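Local coordinates for protein beta-galactosidase/beta-glucuronidase (Faecalibacterium prausnitzii L2-6, PDB 6MVF) that binds flavin mononucleotide and, as a glycoside hydrolase of family 2, probably cleaves beta-glucuronides or related beta-galactosides, at residues N398-I402 and A432-P438; I405-V410 and G441-R445; Y487-G491 and Y509-H514; V532-F538 and N552-T558. All blocks are in the same frame, centred on the assembly; numbering follows the deposited sequence.

Overall arrangement
All four contacts belong to one TIM barrel and show how its strands, loops and helices are tied together locally. They fall into two touching pairs. Interaction 1 joins the ends of strands 391-398 and 428-433, and interaction 2, its centre about 11 Å from that of interaction 1, packs the helix between them on the loop that follows; Pro438 O lies 2.6 Å from His444 NE2, a probable hydrogen bond. Interactions 3 and 4, about 10 Å apart between centres, are joined by a probable backbone bond of 2.8 Å between Tyr487 O and Trp533 N. Between the pairs, interactions 1 and 4 come within about 7 Å at their nearest atoms. None of the four lies at the flavin mononucleotide pocket, which includes Asp174, Tyr177 and Lys379.

Interaction 1 of 4, residues N398-I402 and A432-P438; sequences NEILI and AHVSHTP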
loop_
_atom_site.group_PDB
_atom_site.type_symbol
_atom_site.label_atom_id
_atom_site.label_comp_id
_atom_site.label_asym_id
_atom_site.label_seq_id
_atom_site.Cartn_x
_atom_site.Cartn_y
_atom_site.Cartn_z
ATOM N N ASN A 398 -9.025 -42.489 -0.807
ATOM C CA ASN A 398 -7.668 -42.741 -0.321
ATOM C C ASN A 398 -7.691 -43.958 0.593
ATOM O O ASN A 398 -8.384 -43.952 1.616
ATOM C CB ASN A 398 -7.098 -41.532 0.435
ATOM C CG ASN A 398 -5.708 -41.801 0.996
ATOM O OD1 ASN A 398 -4.738 -41.915 0.237
ATOM N ND2 ASN A 398 -5.601 -41.902 2.326
ATOM N N GLU A 399 -6.954 -45.003 0.215
ATOM C CA GLU A 399 -6.691 -46.139 1.106
ATOM C C GLU A 399 -7.980 -46.762 1.641
ATOM O O GLU A 399 -8.037 -47.215 2.786
ATOM C CB GLU A 399 -5.780 -45.720 2.263
ATOM C CG GLU A 399 -4.371 -45.406 1.853
ATOM C CD GLU A 399 -3.469 -45.159 3.052
ATOM O OE1 GLU A 399 -4.013 -45.009 4.172
ATOM O OE2 GLU A 399 -2.222 -45.111 2.882
ATOM N N ILE A 400 -9.018 -46.800 0.800
ATOM C CA ILE A 400 -10.341 -47.225 1.248
ATOM C C ILE A 400 -10.389 -48.707 1.670
ATOM O O ILE A 400 -11.332 -49.124 2.359
ATOM C CB ILE A 400 -11.385 -46.902 0.149
ATOM C CG1 ILE A 400 -12.783 -46.794 0.764
ATOM C CG2 ILE A 400 -11.351 -47.935 -0.977
ATOM C CD1 ILE A 400 -12.837 -45.957 2.050
ATOM N N LEU A 401 -9.383 -49.509 1.312
ATOM C CA LEU A 401 -9.377 -50.920 1.706
ATOM C C LEU A 401 -8.812 -51.166 3.093
ATOM O O LEU A 401 -8.720 -52.328 3.495
ATOM C CB LEU A 401 -8.571 -51.770 0.725
ATOM C CG LEU A 401 -9.030 -51.877 -0.721
ATOM C CD1 LEU A 401 -8.230 -52.958 -1.409
ATOM C CD2 LEU A 401 -10.505 -52.132 -0.800
ATOM N N ILE A 402 -8.393 -50.132 3.822
ATOM C CA ILE A 402 -7.888 -50.371 5.168
ATOM C C ILE A 402 -8.952 -51.059 6.012
ATOM O O ILE A 402 -8.645 -51.940 6.823
ATOM C CB ILE A 402 -7.400 -49.059 5.807
ATOM C CG1 ILE A 402 -5.962 -48.764 5.378
ATOM C CG2 ILE A 402 -7.468 -49.122 7.335
ATOM C CD1 ILE A 402 -5.539 -47.326 5.667
ATOM N N ALA A 432 -6.102 -43.325 -4.784
ATOM C CA ALA A 432 -4.891 -43.618 -4.016
ATOM C C ALA A 432 -5.089 -44.922 -3.249
ATOM O O ALA A 432 -5.960 -45.011 -2.373
ATOM C CB ALA A 432 -4.539 -42.466 -3.072
ATOM N N HIS A 433 -4.298 -45.936 -3.594
ATOM C CA HIS A 433 -4.403 -47.251 -2.962
ATOM C C HIS A 433 -3.521 -47.351 -1.716
ATOM O O HIS A 433 -2.405 -46.812 -1.677
ATOM C CB HIS A 433 -3.999 -48.355 -3.942
ATOM C CG HIS A 433 -4.864 -48.448 -5.157
ATOM N ND1 HIS A 433 -6.212 -48.732 -5.092
ATOM C CD2 HIS A 433 -4.566 -48.328 -6.475
ATOM C CE1 HIS A 433 -6.710 -48.762 -6.317
ATOM N NE2 HIS A 433 -5.732 -48.520 -7.174
ATOM N N VAL A 434 -4.024 -48.065 -0.701
ATOM C CA VAL A 434 -3.167 -48.451 0.419
ATOM C C VAL A 434 -2.102 -49.443 -0.062
ATOM O O VAL A 434 -2.253 -50.124 -1.086
ATOM C CB VAL A 434 -4.002 -49.027 1.580
ATOM C CG1 VAL A 434 -4.563 -50.399 1.233
ATOM C CG2 VAL A 434 -3.181 -49.074 2.885
ATOM N N SER A 435 -1.000 -49.507 0.688
ATOM C CA SER A 435 0.186 -50.218 0.219
ATOM C C SER A 435 -0.110 -51.680 -0.109
ATOM O O SER A 435 0.390 -52.214 -1.109
ATOM C CB SER A 435 1.288 -50.124 1.270
ATOM O OG SER A 435 2.513 -50.579 0.746
ATOM N N HIS A 436 -0.919 -52.342 0.713
ATOM C CA HIS A 436 -1.140 -53.775 0.575
ATOM C C HIS A 436 -2.277 -54.115 -0.377
ATOM O O HIS A 436 -2.686 -55.280 -0.434
ATOM C CB HIS A 436 -1.394 -54.410 1.951
ATOM C CG HIS A 436 -2.623 -53.909 2.662
ATOM N ND1 HIS A 436 -2.575 -52.928 3.634
ATOM C CD2 HIS A 436 -3.923 -54.288 2.577
ATOM C CE1 HIS A 436 -3.794 -52.713 4.099
ATOM N NE2 HIS A 436 -4.630 -53.527 3.477
ATOM N N THR A 437 -2.786 -53.131 -1.117
ATOM C CA THR A 437 -3.869 -53.364 -2.067
ATOM C C THR A 437 -3.459 -54.427 -3.080
ATOM O O THR A 437 -2.399 -54.292 -3.717
ATOM C CB THR A 437 -4.240 -52.070 -2.800
ATOM O OG1 THR A 437 -4.816 -51.142 -1.874
ATOM C CG2 THR A 437 -5.243 -52.347 -3.932
ATOM N N PRO A 438 -4.253 -55.486 -3.258
ATOM C CA PRO A 438 -3.904 -56.517 -4.250
ATOM C C PRO A 438 -3.674 -55.893 -5.622
ATOM O O PRO A 438 -4.450 -55.052 -6.075
ATOM C CB PRO A 438 -5.125 -57.452 -4.244
ATOM C CG PRO A 438 -5.873 -57.155 -2.982
ATOM C CD PRO A 438 -5.556 -55.729 -2.606
HETATM O O HOH W 1 -0.171 -47.413 2.478
HETATM O O HOH W 2 -8.465 -45.855 -1.891
#
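Glu399 and Val434 meet where two neighbouring parallel strands of the TIM barrel, 391-398 and 428-433, run out at their C-terminal ends, the end at which barrel enzymes carry their active sites. Asn398 and Ala432 form a parallel bridge, one of whose bonds runs from Glu399 N to Ala432 O at 2.8 Å, almost straight at 177°. The Glu399 side chain crosses Val434 at about a right angle. Its CB faces Val434 CB, CG rests 3.6 Å from Val434 CA, and CD lies against Val434 CG2. With CG anti to the carbonyl carbon (chi1 -69°) and the chain extended beyond it, the carboxylate passes the valine, and OE2 takes a hydrogen bond from a water at 3.1 Å that itself accepts from Ser435 N; Asn453 ND2 also binds OE2. A leucine here would probably leave that water and Asn453 without their carboxylate acceptor. Ile402 CG1 packs on that same methyl, 3.7 Å from Val434 CG2, while Val434 CG1 sits over the centre of one face of the His436 ring. In the type I turn from Val434 to Thr437, Thr437 N and Thr437 OG1 grip Val434 O from the same face of its plane, the OG1 to O distance being 2.9 Å.

Interaction 2 of 4, residues I405-V410 and G441-R445; sequences ISQELV and GPMHR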
loop_
_atom_site.group_PDB
_atom_site.type_symbol
_atom_site.label_atom_id
_atom_site.label_comp_id
_atom_site.label_asym_id
_atom_site.label_seq_id
_atom_site.Cartn_x
_atom_site.Cartn_y
_atom_site.Cartn_z
ATOM N N ILE A 405 -12.492 -54.783 1.936
ATOM C CA ILE A 405 -13.279 -54.640 0.716
ATOM C C ILE A 405 -14.670 -55.215 0.926
ATOM O O ILE A 405 -14.886 -56.146 1.710
ATOM C CB ILE A 405 -12.585 -55.307 -0.486
ATOM C CG1 ILE A 405 -13.118 -54.725 -1.784
ATOM C CG2 ILE A 405 -12.808 -56.813 -0.492
ATOM C CD1 ILE A 405 -12.195 -54.976 -2.952
ATOM N N SER A 406 -15.629 -54.635 0.228
ATOM C CA SER A 406 -16.954 -55.212 0.153
ATOM C C SER A 406 -17.515 -54.888 -1.227
ATOM O O SER A 406 -16.957 -54.085 -1.978
ATOM C CB SER A 406 -17.843 -54.706 1.303
ATOM O OG SER A 406 -18.332 -53.393 1.082
ATOM N N GLN A 407 -18.606 -55.565 -1.577
ATOM C CA GLN A 407 -19.326 -55.211 -2.793
ATOM C C GLN A 407 -19.872 -53.784 -2.714
ATOM O O GLN A 407 -19.790 -53.028 -3.687
ATOM C CB GLN A 407 -20.452 -56.221 -3.033
ATOM C CG GLN A 407 -21.346 -55.930 -4.221
ATOM C CD GLN A 407 -20.571 -55.838 -5.506
ATOM O OE1 GLN A 407 -20.809 -54.958 -6.326
ATOM N NE2 GLN A 407 -19.629 -56.744 -5.691
ATOM N N GLU A 408 -20.429 -53.400 -1.557
ATOM C CA GLU A 408 -20.995 -52.061 -1.407
ATOM C C GLU A 408 -19.945 -50.985 -1.677
ATOM O O GLU A 408 -20.228 -49.990 -2.358
ATOM C CB GLU A 408 -21.581 -51.900 -0.003
ATOM C CG GLU A 408 -22.964 -51.265 0.067
ATOM C CD GLU A 408 -23.432 -51.039 1.516
ATOM O OE1 GLU A 408 -23.663 -49.871 1.904
ATOM O OE2 GLU A 408 -23.556 -52.031 2.272
ATOM N N LEU A 409 -18.726 -51.182 -1.156
ATOM C CA LEU A 409 -17.631 -50.235 -1.358
ATOM C C LEU A 409 -17.264 -50.114 -2.831
ATOM O O LEU A 409 -16.939 -49.020 -3.308
ATOM C CB LEU A 409 -16.408 -50.671 -0.536
ATOM C CG LEU A 409 -15.001 -50.064 -0.701
ATOM C CD1 LEU A 409 -14.120 -50.581 0.413
ATOM C CD2 LEU A 409 -14.307 -50.351 -2.044
ATOM N N VAL A 410 -17.234 -51.238 -3.548
ATOM C CA VAL A 410 -16.836 -51.208 -4.950
ATOM C C VAL A 410 -17.874 -50.461 -5.782
ATOM O O VAL A 410 -17.528 -49.678 -6.676
ATOM C CB VAL A 410 -16.607 -52.644 -5.468
ATOM C CG1 VAL A 410 -16.371 -52.636 -6.963
ATOM C CG2 VAL A 410 -15.439 -53.307 -4.746
ATOM N N GLY A 441 -7.641 -57.249 -9.086
ATOM C CA GLY A 441 -8.866 -57.143 -8.344
ATOM C C GLY A 441 -9.704 -55.965 -8.778
ATOM O O GLY A 441 -9.327 -55.170 -9.650
ATOM N N PRO A 442 -10.880 -55.836 -8.163
ATOM C CA PRO A 442 -11.856 -54.851 -8.628
ATOM C C PRO A 442 -11.516 -53.410 -8.274
ATOM O O PRO A 442 -12.274 -52.516 -8.670
ATOM C CB PRO A 442 -13.136 -55.300 -7.925
ATOM C CG PRO A 442 -12.630 -55.884 -6.640
ATOM C CD PRO A 442 -11.375 -56.610 -7.009
ATOM N N MET A 443 -10.427 -53.139 -7.542
ATOM C CA MET A 443 -10.072 -51.746 -7.272
ATOM C C MET A 443 -9.271 -51.100 -8.402
ATOM O O MET A 443 -9.122 -49.871 -8.411
ATOM C CB MET A 443 -9.299 -51.624 -5.952
ATOM C CG MET A 443 -10.130 -51.945 -4.700
ATOM S SD MET A 443 -11.784 -51.202 -4.691
ATOM C CE MET A 443 -11.380 -49.476 -4.361
ATOM N N HIS A 444 -8.782 -51.867 -9.365
ATOM C CA HIS A 444 -8.061 -51.301 -10.489
ATOM C C HIS A 444 -8.969 -51.126 -11.706
ATOM O O HIS A 444 -10.051 -51.710 -11.806
ATOM C CB HIS A 444 -6.867 -52.174 -10.832
ATOM C CG HIS A 444 -6.009 -52.473 -9.647
ATOM N ND1 HIS A 444 -5.216 -51.520 -9.046
ATOM C CD2 HIS A 444 -5.832 -53.615 -8.937
ATOM C CE1 HIS A 444 -4.577 -52.062 -8.026
ATOM N NE2 HIS A 444 -4.933 -53.333 -7.938
ATOM N N ARG A 445 -8.517 -50.278 -12.628
ATOM C CA ARG A 445 -9.204 -50.003 -13.884
ATOM C C ARG A 445 -10.576 -49.359 -13.688
ATOM O O ARG A 445 -11.368 -49.298 -14.638
ATOM C CB ARG A 445 -9.310 -51.283 -14.737
ATOM C CG ARG A 445 -7.974 -51.991 -14.787
ATOM C CD ARG A 445 -7.839 -53.121 -15.773
ATOM N NE ARG A 445 -6.409 -53.353 -15.993
ATOM C CZ ARG A 445 -5.619 -53.994 -15.129
ATOM N NH1 ARG A 445 -6.143 -54.473 -14.010
ATOM N NH2 ARG A 445 -4.318 -54.150 -15.370
#
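Ile405 points its CD1 at the Pro442 ring, 3.8 Å from CG. The pair brings the start of helix 407-423 of the TIM barrel against the loop that follows strand 428-433. Ile405 has CG1 anti to its amide nitrogen (chi1 -159°) and an extended chi2, which carries CD1 across to the loop. Past this meeting point Ile405 and Met443 slide by each other in opposite directions, with Ile405 CD1 4.1 Å from Met443 CG. The methionine then bends at chi2 and chi3, and its end crosses Leu409 at about a right angle: Leu409 CD2 is 3.8 Å from Met443 SD and equally near Met443 CE. Val410 CG2 touches both loop residues more loosely, 4.3 Å from Pro442 CG and 4.2 Å from Met443 SD. Cutting Met443 back to an alanine would probably open a gap between Leu409 and Val410 on the helix and Ile431 and His433 on the strand, all of which the methionine touches. Within segment 405-410 the helix start is capped: Ser406 OG, at the N-cap, accepts from Leu409 N at 3.2 Å. Across the interface no hydrogen bond is made; hydrocarbon and one thioether sulfur do all the touching, so the two parts are held by shape and the burial of apolar surface, without the directional demand of polar pairing.

Interaction 3 of 4, residues Y487-G491 and Y509-H514; sequences YGCEG and YQALYH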
loop_
_atom_site.group_PDB
_atom_site.type_symbol
_atom_site.label_atom_id
_atom_site.label_comp_id
_atom_site.label_asym_id
_atom_site.label_seq_id
_atom_site.Cartn_x
_atom_site.Cartn_y
_atom_site.Cartn_z
ATOM N N TYR A 487 4.608 -41.358 -0.579
ATOM C CA TYR A 487 5.807 -42.033 -0.120
ATOM C C TYR A 487 6.517 -41.039 0.785
ATOM O O TYR A 487 6.336 -39.828 0.646
ATOM C CB TYR A 487 6.701 -42.469 -1.285
ATOM C CG TYR A 487 7.374 -41.341 -2.032
ATOM C CD1 TYR A 487 6.719 -40.663 -3.068
ATOM C CD2 TYR A 487 8.665 -40.949 -1.705
ATOM C CE1 TYR A 487 7.352 -39.624 -3.755
ATOM C CE2 TYR A 487 9.301 -39.923 -2.380
ATOM C CZ TYR A 487 8.649 -39.267 -3.402
ATOM O OH TYR A 487 9.315 -38.263 -4.067
ATOM N N GLY A 488 7.300 -41.537 1.726
ATOM C CA GLY A 488 7.967 -40.628 2.628
ATOM C C GLY A 488 8.479 -41.349 3.859
ATOM O O GLY A 488 8.446 -42.566 3.951
ATOM N N CYS A 489 8.922 -40.551 4.816
ATOM C CA CYS A 489 9.714 -41.076 5.908
ATOM C C CYS A 489 9.791 -39.988 6.963
ATOM O O CYS A 489 9.810 -38.803 6.623
ATOM C CB CYS A 489 11.090 -41.463 5.374
ATOM S SG CYS A 489 12.271 -41.927 6.544
ATOM N N GLU A 490 9.767 -40.376 8.229
ATOM C CA GLU A 490 9.808 -39.375 9.279
ATOM C C GLU A 490 11.210 -38.827 9.419
ATOM O O GLU A 490 12.197 -39.521 9.180
ATOM C CB GLU A 490 9.350 -39.946 10.616
ATOM C CG GLU A 490 7.939 -40.519 10.561
ATOM C CD GLU A 490 6.913 -39.555 11.084
ATOM O OE1 GLU A 490 7.357 -38.578 11.740
ATOM O OE2 GLU A 490 5.690 -39.781 10.839
ATOM N N GLY A 491 11.278 -37.553 9.781
ATOM C CA GLY A 491 12.499 -36.848 10.089
ATOM C C GLY A 491 12.221 -35.854 11.203
ATOM O O GLY A 491 11.395 -34.942 11.063
ATOM N N TYR A 509 18.390 -39.995 8.055
ATOM C CA TYR A 509 17.790 -41.166 7.428
ATOM C C TYR A 509 16.684 -40.759 6.474
ATOM O O TYR A 509 16.502 -41.380 5.423
ATOM C CB TYR A 509 17.256 -42.157 8.472
ATOM C CG TYR A 509 16.681 -43.393 7.818
ATOM C CD1 TYR A 509 17.510 -44.423 7.372
ATOM C CD2 TYR A 509 15.316 -43.506 7.590
ATOM C CE1 TYR A 509 16.982 -45.539 6.734
ATOM C CE2 TYR A 509 14.781 -44.607 6.951
ATOM C CZ TYR A 509 15.612 -45.625 6.527
ATOM O OH TYR A 509 15.057 -46.725 5.907
ATOM N N GLN A 510 15.941 -39.717 6.828
ATOM C CA GLN A 510 14.925 -39.219 5.920
ATOM C C GLN A 510 15.545 -38.679 4.644
ATOM O O GLN A 510 14.954 -38.817 3.568
ATOM C CB GLN A 510 14.096 -38.159 6.617
ATOM C CG GLN A 510 12.841 -37.757 5.877
ATOM C CD GLN A 510 12.380 -36.339 6.271
ATOM O OE1 GLN A 510 13.206 -35.465 6.524
ATOM N NE2 GLN A 510 11.064 -36.123 6.342
ATOM N N ALA A 511 16.746 -38.100 4.731
ATOM C CA ALA A 511 17.428 -37.609 3.531
ATOM C C ALA A 511 17.890 -38.758 2.644
ATOM O O ALA A 511 17.807 -38.660 1.415
ATOM C CB ALA A 511 18.610 -36.709 3.903
ATOM N N LEU A 512 18.369 -39.858 3.245
ATOM C CA LEU A 512 18.753 -41.040 2.473
ATOM C C LEU A 512 17.554 -41.642 1.755
ATOM O O LEU A 512 17.660 -42.064 0.603
ATOM C CB LEU A 512 19.392 -42.096 3.385
ATOM C CG LEU A 512 20.805 -41.864 3.915
ATOM C CD1 LEU A 512 21.158 -42.933 4.945
ATOM C CD2 LEU A 512 21.825 -41.854 2.786
ATOM N N TYR A 513 16.416 -41.724 2.440
ATOM C CA TYR A 513 15.198 -42.228 1.822
ATOM C C TYR A 513 14.838 -41.412 0.577
ATOM O O TYR A 513 14.553 -41.975 -0.491
ATOM C CB TYR A 513 14.066 -42.205 2.860
ATOM C CG TYR A 513 12.707 -42.541 2.304
ATOM C CD1 TYR A 513 11.924 -41.562 1.712
ATOM C CD2 TYR A 513 12.210 -43.846 2.357
ATOM C CE1 TYR A 513 10.687 -41.866 1.182
ATOM C CE2 TYR A 513 10.969 -44.166 1.838
ATOM C CZ TYR A 513 10.211 -43.168 1.251
ATOM O OH TYR A 513 8.977 -43.448 0.740
ATOM N N HIS A 514 14.868 -40.074 0.691
ATOM C CA HIS A 514 14.461 -39.228 -0.427
ATOM C C HIS A 514 15.557 -39.061 -1.470
ATOM O O HIS A 514 15.247 -38.820 -2.641
ATOM C CB HIS A 514 13.994 -37.875 0.087
ATOM C CG HIS A 514 12.641 -37.916 0.715
ATOM N ND1 HIS A 514 11.510 -38.285 0.018
ATOM C CD2 HIS A 514 12.235 -37.654 1.979
ATOM C CE1 HIS A 514 10.462 -38.227 0.820
ATOM N NE2 HIS A 514 10.875 -37.848 2.017
HETATM O O HOH W 3 8.806 -37.826 3.973
#
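Cys489 lies over Tyr513, with its CB 3.9 Å from the centroid of the phenol ring and 21° off the ring normal, a CH-pi contact made over the face. Its sulfur turns toward a second tyrosine: SG is anti to the cysteine nitrogen (chi1 172°) and meets the edge of the Tyr509 ring, 3.6 Å from CD2, as a sulfur-aromatic contact. The cysteine carbonyl is held too, since Gln510 NE2 donates to Cys489 O at 3.0 Å from somewhat out of the carbonyl plane. Along the same helix, Tyr513 OH reaches the loop backbone and accepts a weak bond from Gly488 N, while lying near the plane of the Tyr487 ring at its edge. The Tyr487 and His514 rings meet obliquely, their planes 59° apart, and Tyr487 CE2 sits 3.6 Å from ND1 of the His514 imidazole. One water joins the two parts as well, accepting from Cys489 N at 2.9 Å and hydrogen-bonding to His514 NE2 at 2.8 Å.

A second shell orients these groups. Tyr571 OH is bonded to both Tyr487 OH and His514 ND1, Gly457 O takes up Tyr509 OH, and Gln510 NE2 also binds Gly555 O. At the end of the loop, Gly491 O accepts from Asn264 of the second subunit.

The whole is a beta-alpha unit of a TIM barrel: the segment leaving strand 482-487 is laid back over helix 507-522, whose tyrosine, glutamine and histidine side chains hold its backbone N and O atoms.

Interaction 4 of 4, residues V532-F538 and N552-T558; sequences VWNMFDF and NNKGLVT
Asp537 and Gly555 join two loops of the TIM barrel, one leaving its last strand, 529-532, and the other leading to helix 566-575. Backbone hydrogen bonds run along much of the interface. Phe538 and Asn552 form an antiparallel hydrogen-bonded pair, with Asn552 N to Phe538 O at 2.9 Å and Phe538 N to Asn552 O at 3.1 Å. Asp537 N donates to Val557 O, Leu556 N to Asn534 O, and Asn534 N to Lys554 O from above the carbonyl plane. The peptide before Asn534 is cis. Within each loop an asparagine OD1 makes an Asx turn, Asn534 to Phe536 N and Asn552 to Lys554 N.

Apolar contacts add to these bonds. Val532 CG1 meets Leu556 CG tip to tip, Met535 CE lies 3.7 Å from Val557 CG2, and Phe536 runs alongside Val557. Over the face of the Phe538 ring, Asn552 CB makes a CH-pi contact 3.6 Å from the centroid, its amide only 13° from the ring plane.

Asp537 brings a charge to the interface: its OD1 forms a salt bridge to Lys565 and also accepts from Gly555 N at 3.0 Å, nearly along the C-O bond.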
loop_
_atom_site.group_PDB
_atom_site.type_symbol
_atom_site.label_atom_id
_atom_site.label_comp_id
_atom_site.label_asym_id
_atom_site.label_seq_id
_atom_site.Cartn_x
_atom_site.Cartn_y
_atom_site.Cartn_z
ATOM N N VAL A 532 5.466 -36.535 -2.690
ATOM C CA VAL A 532 6.020 -36.698 -1.348
ATOM C C VAL A 532 4.929 -36.534 -0.309
ATOM O O VAL A 532 4.218 -35.520 -0.280
ATOM C CB VAL A 532 7.132 -35.673 -1.094
ATOM C CG1 VAL A 532 7.552 -35.699 0.392
ATOM C CG2 VAL A 532 8.286 -35.924 -2.026
ATOM N N TRP A 533 4.791 -37.524 0.559
ATOM C CA TRP A 533 4.056 -37.336 1.797
ATOM C C TRP A 533 5.100 -36.962 2.838
ATOM O O TRP A 533 5.970 -37.776 3.163
ATOM C CB TRP A 533 3.286 -38.595 2.178
ATOM C CG TRP A 533 2.273 -38.364 3.271
ATOM C CD1 TRP A 533 2.405 -38.674 4.598
ATOM C CD2 TRP A 533 0.984 -37.771 3.126
ATOM N NE1 TRP A 533 1.267 -38.322 5.281
ATOM C CE2 TRP A 533 0.382 -37.759 4.401
ATOM C CE3 TRP A 533 0.269 -37.270 2.040
ATOM C CZ2 TRP A 533 -0.888 -37.244 4.619
ATOM C CZ3 TRP A 533 -0.992 -36.769 2.259
ATOM C CH2 TRP A 533 -1.563 -36.767 3.541
ATOM N N ASN A 534 5.085 -35.714 3.304
ATOM C CA ASN A 534 4.160 -34.644 2.936
ATOM C C ASN A 534 5.058 -33.380 2.831
ATOM O O ASN A 534 6.225 -33.433 3.226
ATOM C CB ASN A 534 3.035 -34.529 4.004
ATOM C CG ASN A 534 1.987 -33.466 3.688
ATOM O OD1 ASN A 534 2.230 -32.274 3.841
ATOM N ND2 ASN A 534 0.794 -33.905 3.291
ATOM N N MET A 535 4.550 -32.264 2.286
ATOM C CA MET A 535 5.373 -31.057 2.193
ATOM C C MET A 535 5.753 -30.542 3.571
ATOM O O MET A 535 6.907 -30.153 3.806
ATOM C CB MET A 535 4.640 -29.949 1.428
ATOM C CG MET A 535 5.470 -28.697 1.229
ATOM S SD MET A 535 6.948 -28.892 0.187
ATOM C CE MET A 535 7.762 -27.314 0.430
ATOM N N PHE A 536 4.782 -30.505 4.482
ATOM C CA PHE A 536 4.956 -29.978 5.820
ATOM C C PHE A 536 4.542 -31.043 6.818
ATOM O O PHE A 536 3.575 -31.773 6.571
ATOM C CB PHE A 536 4.099 -28.730 6.061
ATOM C CG PHE A 536 4.242 -27.686 5.017
ATOM C CD1 PHE A 536 5.379 -26.877 4.973
ATOM C CD2 PHE A 536 3.245 -27.497 4.080
ATOM C CE1 PHE A 536 5.516 -25.896 3.992
ATOM C CE2 PHE A 536 3.371 -26.511 3.087
ATOM C CZ PHE A 536 4.504 -25.717 3.037
ATOM N N ASP A 537 5.279 -31.133 7.937
ATOM C CA ASP A 537 4.721 -31.730 9.139
ATOM C C ASP A 537 3.294 -31.213 9.338
ATOM O O ASP A 537 2.982 -30.061 9.022
ATOM C CB ASP A 537 5.581 -31.376 10.356
ATOM C CG ASP A 537 7.094 -31.685 10.169
ATOM O OD1 ASP A 537 7.475 -32.664 9.499
ATOM O OD2 ASP A 537 7.918 -30.931 10.740
ATOM N N PHE A 538 2.402 -32.066 9.832
ATOM C CA PHE A 538 1.019 -31.642 10.040
ATOM C C PHE A 538 0.500 -32.288 11.319
ATOM O O PHE A 538 1.120 -33.215 11.857
ATOM C CB PHE A 538 0.138 -31.970 8.813
ATOM C CG PHE A 538 0.089 -33.448 8.448
ATOM C CD1 PHE A 538 1.037 -34.007 7.618
ATOM C CD2 PHE A 538 -0.919 -34.265 8.925
ATOM C CE1 PHE A 538 0.994 -35.346 7.278
ATOM C CE2 PHE A 538 -0.975 -35.594 8.570
ATOM C CZ PHE A 538 -0.018 -36.136 7.751
ATOM N N ASN A 552 2.410 -35.775 12.526
ATOM C CA ASN A 552 3.119 -36.473 11.465
ATOM C C ASN A 552 4.320 -35.615 11.063
ATOM O O ASN A 552 4.157 -34.447 10.687
ATOM C CB ASN A 552 2.189 -36.737 10.288
ATOM C CG ASN A 552 2.815 -37.637 9.238
ATOM O OD1 ASN A 552 3.816 -37.284 8.630
ATOM N ND2 ASN A 552 2.209 -38.801 9.004
ATOM N N ASN A 553 5.522 -36.167 11.191
ATOM C CA ASN A 553 6.755 -35.431 10.942
ATOM C C ASN A 553 7.479 -35.932 9.694
ATOM O O ASN A 553 8.712 -35.961 9.633
ATOM C CB ASN A 553 7.675 -35.481 12.160
ATOM C CG ASN A 553 7.194 -34.574 13.300
ATOM O OD1 ASN A 553 6.971 -33.365 13.120
ATOM N ND2 ASN A 553 7.024 -35.162 14.473
ATOM N N LYS A 554 6.708 -36.306 8.672
ATOM C CA LYS A 554 7.245 -36.706 7.380
ATOM C C LYS A 554 7.430 -35.515 6.444
ATOM O O LYS A 554 7.602 -35.715 5.232
ATOM C CB LYS A 554 6.347 -37.769 6.723
ATOM C CG LYS A 554 6.129 -39.002 7.569
ATOM C CD LYS A 554 5.728 -40.225 6.736
ATOM C CE LYS A 554 5.406 -41.440 7.634
ATOM N NZ LYS A 554 4.118 -41.254 8.407
ATOM N N GLY A 555 7.428 -34.292 6.987
ATOM C CA GLY A 555 7.517 -33.107 6.154
ATOM C C GLY A 555 8.910 -32.882 5.593
ATOM O O GLY A 555 9.923 -33.288 6.164
ATOM N N LEU A 556 8.954 -32.269 4.418
ATOM C CA LEU A 556 10.197 -31.697 3.933
ATOM C C LEU A 556 10.480 -30.366 4.610
ATOM O O LEU A 556 11.621 -29.896 4.580
ATOM C CB LEU A 556 10.147 -31.506 2.413
ATOM C CG LEU A 556 9.826 -32.697 1.512
ATOM C CD1 LEU A 556 9.457 -32.228 0.079
ATOM C CD2 LEU A 556 11.000 -33.664 1.478
ATOM N N VAL A 557 9.460 -29.778 5.234
ATOM C CA VAL A 557 9.499 -28.474 5.883
ATOM C C VAL A 557 8.712 -28.608 7.179
ATOM O O VAL A 557 7.779 -29.415 7.264
ATOM C CB VAL A 557 8.904 -27.374 4.962
ATOM C CG1 VAL A 557 8.905 -26.004 5.618
ATOM C CG2 VAL A 557 9.673 -27.318 3.646
ATOM N N THR A 558 9.091 -27.821 8.199
ATOM C CA THR A 558 8.429 -27.929 9.495
ATOM C C THR A 558 7.043 -27.282 9.467
ATOM O O THR A 558 6.678 -26.534 8.548
ATOM C CB THR A 558 9.263 -27.299 10.603
ATOM O OG1 THR A 558 9.620 -25.963 10.231
ATOM C CG2 THR A 558 10.511 -28.142 10.887
#